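Local coordinates for protein 4-aminobutyrate transaminase (Acinetobacter baumannii, PDB 6WOP) that probably catalyses the pyridoxal 5'-phosphate-dependent transfer of the amino group of 4-aminobutyrate to 2-oxoglutarate, as a class-III aminotransferase, at residues I204-V209 against N216-E221; R225-C230 against Y258-D263. All blocks are in the same frame, centred on the assembly; numbering follows the deposited sequence.

Contact 1 of 2, residues I204-V209 against N216-E221; sequences IVLEPV and NVVPAE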
# COMPACT_ATOMS: atom_id res chain seq x y z
N ILE A 204 -12.31 -7.10 -12.68
CA ILE A 204 -11.90 -6.26 -13.81
C ILE A 204 -13.01 -5.28 -14.09
O ILE A 204 -14.18 -5.69 -14.29
CB ILE A 204 -11.61 -7.10 -15.06
CG1 ILE A 204 -10.48 -8.06 -14.73
CG2 ILE A 204 -11.23 -6.16 -16.27
CD1 ILE A 204 -9.87 -8.94 -15.95
N VAL A 205 -12.67 -4.00 -14.15
CA VAL A 205 -13.68 -2.94 -14.20
C VAL A 205 -13.47 -2.11 -15.45
O VAL A 205 -12.36 -1.59 -15.67
CB VAL A 205 -13.59 -2.03 -12.96
CG1 VAL A 205 -14.75 -0.95 -13.05
CG2 VAL A 205 -13.62 -2.92 -11.71
N LEU A 206 -14.54 -1.92 -16.22
CA LEU A 206 -14.40 -1.13 -17.44
C LEU A 206 -15.70 -0.42 -17.78
O LEU A 206 -16.79 -0.93 -17.53
CB LEU A 206 -13.97 -1.97 -18.63
CG LEU A 206 -15.07 -2.70 -19.36
CD1 LEU A 206 -14.50 -3.22 -20.66
CD2 LEU A 206 -15.55 -3.81 -18.52
N GLU A 207 -15.55 0.71 -18.42
CA GLU A 207 -16.71 1.40 -19.01
C GLU A 207 -17.02 0.75 -20.35
O GLU A 207 -16.13 0.71 -21.22
CB GLU A 207 -16.36 2.87 -19.21
CG GLU A 207 -16.12 3.66 -17.92
CD GLU A 207 -15.28 4.88 -18.18
OE1 GLU A 207 -14.01 4.77 -18.06
OE2 GLU A 207 -15.89 5.94 -18.52
N PRO A 208 -18.25 0.24 -20.58
CA PRO A 208 -18.59 -0.24 -21.94
C PRO A 208 -18.43 0.85 -22.98
O PRO A 208 -18.18 0.53 -24.15
CB PRO A 208 -20.08 -0.66 -21.85
CG PRO A 208 -20.46 -0.65 -20.41
CD PRO A 208 -19.37 0.14 -19.61
N VAL A 209 -18.56 2.13 -22.63
CA VAL A 209 -18.18 3.23 -23.52
C VAL A 209 -17.34 4.18 -22.66
O VAL A 209 -17.88 4.86 -21.79
CB VAL A 209 -19.40 3.99 -24.10
CG1 VAL A 209 -18.89 4.97 -25.10
CG2 VAL A 209 -20.45 3.04 -24.80
N ASN A 216 -15.00 5.85 -26.34
CA ASN A 216 -14.51 4.64 -26.98
C ASN A 216 -15.47 3.50 -26.69
O ASN A 216 -15.60 3.09 -25.52
CB ASN A 216 -13.13 4.33 -26.38
CG ASN A 216 -12.19 5.53 -26.55
OD1 ASN A 216 -12.15 6.11 -27.64
ND2 ASN A 216 -11.51 5.94 -25.49
N VAL A 217 -16.05 2.90 -27.75
CA VAL A 217 -17.07 1.86 -27.60
C VAL A 217 -16.37 0.51 -27.58
O VAL A 217 -15.58 0.21 -28.46
CB VAL A 217 -18.11 1.93 -28.74
CG1 VAL A 217 -19.05 0.78 -28.63
CG2 VAL A 217 -18.88 3.23 -28.64
N VAL A 218 -16.65 -0.30 -26.55
CA VAL A 218 -15.92 -1.58 -26.40
C VAL A 218 -16.37 -2.54 -27.50
O VAL A 218 -17.57 -2.66 -27.75
CB VAL A 218 -16.15 -2.19 -25.01
CG1 VAL A 218 -17.57 -2.73 -24.78
CG2 VAL A 218 -15.14 -3.34 -24.76
N PRO A 219 -15.45 -3.21 -28.20
CA PRO A 219 -15.89 -4.23 -29.14
C PRO A 219 -16.52 -5.42 -28.42
O PRO A 219 -16.04 -5.82 -27.35
CB PRO A 219 -14.60 -4.63 -29.87
CG PRO A 219 -13.69 -3.45 -29.73
CD PRO A 219 -14.02 -2.86 -28.35
N ALA A 220 -17.59 -5.98 -29.01
CA ALA A 220 -18.22 -7.18 -28.44
C ALA A 220 -17.19 -8.30 -28.21
O ALA A 220 -17.25 -9.01 -27.20
CB ALA A 220 -19.34 -7.72 -29.35
N GLU A 221 -16.27 -8.50 -29.15
CA GLU A 221 -15.30 -9.59 -29.01
C GLU A 221 -14.44 -9.38 -27.76
O GLU A 221 -14.03 -10.34 -27.09
CB GLU A 221 -14.41 -9.68 -30.26
CG GLU A 221 -13.30 -10.75 -30.17
CD GLU A 221 -12.16 -10.49 -31.17
OE1 GLU A 221 -12.28 -9.56 -32.02
OE2 GLU A 221 -11.15 -11.20 -31.09
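V218 and P208 are joined by the one hydrogen bond between I204-V209 and N216-E221: V218 N donates to P208 O at 3.0 Å, with an N-H...O angle of 160°. In the adjacent pair, V209 and V217 are antiparallel and non-hydrogen-bonded, their CA atoms 4.4 Å apart, in a two-stranded hairpin that follows strand 201-206 of the mixed sheet also holding strands 236-240 and 264-267. A CA-H...O contact reinforces the pairing, V209 CA lying 3.3 Å from N216 O.

The side chains meet through apolar groups. V209 and V217 stand side by side on one face of the hairpin, V209 CG1 meeting V217 CG2 at 3.9 Å, and L353 packs against both. V218 CG1 sits between its backbone N and carbonyl carbon (chi1 71°), turned to P208 CB at 4.4 Å and packing on the carbonyl, 3.4 Å from P208 O. V218 CG2 heads for the sheet strand; the L206 and V218 side chains cross at about a right angle, L206 CD1 4.2 Å from V218 CG2.

N216 directs its amide elsewhere, to Q210. Thus backbone polar groups fix the pairing while branched aliphatic side chains pack around it, tying the chain before helix 220-233 to a central strand.

Contact 2 of 2, residues R225-C230 against Y258-D263; sequences RLRAIC and YETKAD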
# COMPACT_ATOMS: atom_id res chain seq x y z
N ARG A 225 -14.22 -12.18 -24.75
CA ARG A 225 -12.95 -12.72 -24.31
C ARG A 225 -12.64 -12.37 -22.85
O ARG A 225 -12.19 -13.17 -22.10
CB ARG A 225 -11.86 -12.36 -25.26
CG ARG A 225 -12.00 -13.13 -26.54
CD ARG A 225 -11.08 -12.66 -27.61
NE ARG A 225 -9.71 -12.92 -27.32
CZ ARG A 225 -8.71 -12.45 -28.03
NH1 ARG A 225 -8.94 -11.73 -29.09
NH2 ARG A 225 -7.49 -12.72 -27.70
N LEU A 226 -12.91 -11.13 -22.49
CA LEU A 226 -12.73 -10.75 -21.09
C LEU A 226 -13.62 -11.58 -20.17
O LEU A 226 -13.20 -11.98 -19.08
CB LEU A 226 -13.03 -9.25 -20.91
CG LEU A 226 -12.43 -8.56 -19.70
CD1 LEU A 226 -10.90 -8.72 -19.71
CD2 LEU A 226 -12.81 -7.10 -19.78
N ARG A 227 -14.88 -11.78 -20.55
CA ARG A 227 -15.77 -12.62 -19.75
C ARG A 227 -15.20 -14.03 -19.57
O ARG A 227 -15.21 -14.58 -18.46
CB ARG A 227 -17.15 -12.67 -20.47
CG ARG A 227 -18.25 -13.55 -19.80
CD ARG A 227 -18.82 -12.85 -18.55
NE ARG A 227 -18.11 -13.27 -17.33
CZ ARG A 227 -18.38 -12.76 -16.13
NH1 ARG A 227 -19.32 -11.79 -15.96
NH2 ARG A 227 -17.73 -13.21 -15.07
N ALA A 228 -14.68 -14.61 -20.64
CA ALA A 228 -14.13 -15.96 -20.51
C ALA A 228 -12.91 -15.98 -19.57
O ALA A 228 -12.73 -16.93 -18.79
CB ALA A 228 -13.76 -16.52 -21.89
N ILE A 229 -12.08 -14.94 -19.60
CA ILE A 229 -10.93 -14.88 -18.67
C ILE A 229 -11.40 -14.75 -17.24
O ILE A 229 -10.91 -15.46 -16.34
CB ILE A 229 -10.00 -13.71 -19.06
CG1 ILE A 229 -9.22 -14.04 -20.33
CG2 ILE A 229 -9.08 -13.29 -17.87
CD1 ILE A 229 -8.59 -12.81 -20.98
N CYS A 230 -12.36 -13.84 -16.98
CA CYS A 230 -12.91 -13.76 -15.63
C CYS A 230 -13.52 -15.08 -15.17
O CYS A 230 -13.28 -15.53 -14.04
CB CYS A 230 -13.97 -12.66 -15.55
SG CYS A 230 -13.19 -11.01 -15.57
N TYR A 258 -24.97 -6.01 -25.71
CA TYR A 258 -24.00 -7.09 -25.74
C TYR A 258 -24.61 -8.36 -25.17
O TYR A 258 -25.47 -8.31 -24.29
CB TYR A 258 -22.74 -6.70 -24.96
CG TYR A 258 -22.05 -5.47 -25.52
CD1 TYR A 258 -21.04 -5.58 -26.52
CD2 TYR A 258 -22.36 -4.21 -25.07
CE1 TYR A 258 -20.42 -4.45 -27.02
CE2 TYR A 258 -21.73 -3.10 -25.56
CZ TYR A 258 -20.80 -3.21 -26.55
OH TYR A 258 -20.21 -2.09 -27.05
N GLU A 259 -24.15 -9.49 -25.71
CA GLU A 259 -24.50 -10.82 -25.21
C GLU A 259 -23.86 -11.06 -23.85
O GLU A 259 -24.44 -11.74 -22.99
CB GLU A 259 -24.00 -11.89 -26.19
CG GLU A 259 -24.87 -12.07 -27.41
CD GLU A 259 -24.53 -13.39 -28.11
OE1 GLU A 259 -23.76 -14.22 -27.54
OE2 GLU A 259 -25.06 -13.58 -29.24
N THR A 260 -22.63 -10.61 -23.71
CA THR A 260 -21.89 -10.82 -22.48
C THR A 260 -22.55 -10.05 -21.35
O THR A 260 -22.89 -8.87 -21.51
CB THR A 260 -20.44 -10.33 -22.65
OG1 THR A 260 -19.83 -10.98 -23.79
CG2 THR A 260 -19.63 -10.54 -21.36
N LYS A 261 -22.65 -10.69 -20.18
CA LYS A 261 -23.18 -10.03 -19.00
C LYS A 261 -22.12 -9.81 -17.93
O LYS A 261 -21.30 -10.69 -17.63
CB LYS A 261 -24.31 -10.85 -18.40
CG LYS A 261 -25.60 -10.81 -19.21
CD LYS A 261 -26.68 -11.56 -18.45
CE LYS A 261 -27.59 -12.29 -19.41
NZ LYS A 261 -27.87 -11.41 -20.56
N ALA A 262 -22.17 -8.64 -17.32
CA ALA A 262 -21.33 -8.29 -16.17
C ALA A 262 -21.95 -8.83 -14.88
O ALA A 262 -23.17 -9.06 -14.80
CB ALA A 262 -21.23 -6.76 -16.06
N ASP A 263 -21.11 -9.03 -13.86
CA ASP A 263 -21.60 -9.50 -12.58
C ASP A 263 -22.18 -8.36 -11.76
O ASP A 263 -23.06 -8.59 -10.92
CB ASP A 263 -20.45 -10.12 -11.77
CG ASP A 263 -19.86 -11.32 -12.46
OD1 ASP A 263 -20.49 -12.39 -12.36
OD2 ASP A 263 -18.76 -11.20 -13.10
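R227, on helix 220-233, reaches across to the loop that leads into strand 264-267, in the large-domain sheet of the fold type I architecture of pyridoxal-phosphate enzymes, to which class-III aminotransferases belong. Here a helix packed beside the sheet is fastened to the chain entering one of its strands, and on the helix side nearly all of the contact is made by this arginine.

The apolar part lies nearest the helix. T260 CG2 rests on the base of the arginine, 3.4 Å from R227 CB, and also touches R227 CG and CD. L223 and K224, one turn earlier on the helix, pack against T260 as well.

Beyond the aliphatic part the interactions are polar. R227 leaves the helix with CG anti to the backbone N (chi1 178°), then bends at chi2 and chi3, which swings the guanidinium alongside K261-D263. R227 NH1 donates to K261 O at 2.8 Å, in the carbonyl plane; K261 O and D263 OD2 both lie close to the guanidinium plane.

The salt bridge with D263 is end-on, NH1 and NH2 converging on a single oxygen while the two flat groups stand 85° apart. D263 OD2 also accepts from L237 N, and OD1 pairs with R283; the carboxylate, buried in the assembly, is thus surrounded by donors, which probably favours its ionised form. On the helix side, D231 forms a second salt bridge to R227 NH2.

The two grips on OD2 differ: R227 NH2 meets the syn lone pair of D263 OD2 at 3.0 Å, whereas R227 NH1, also 3.0 Å from D263 OD2, approaches from above the carboxylate plane.

Contact 1 closes before contact 2 opens along the chain, and their centres lie 10 Å apart on the same side of the subunit's centre. Helix 220-233 serves both: its first two residues belong to 216-221 and its middle to 225-230. Both contacts also adjoin one mixed sheet, contact 1 at the end of strand 201-206 and contact 2 just ahead of strand 264-267, with strand 236-240 between them. They touch directly, through a probable hydrogen bond between V218 O and Y258 OH, 2.8 Å apart, and through packing of I204 on L226. The helix is thereby held at its start and again at its middle, so that helix, hairpin and loop pack as one unit beside the sheet.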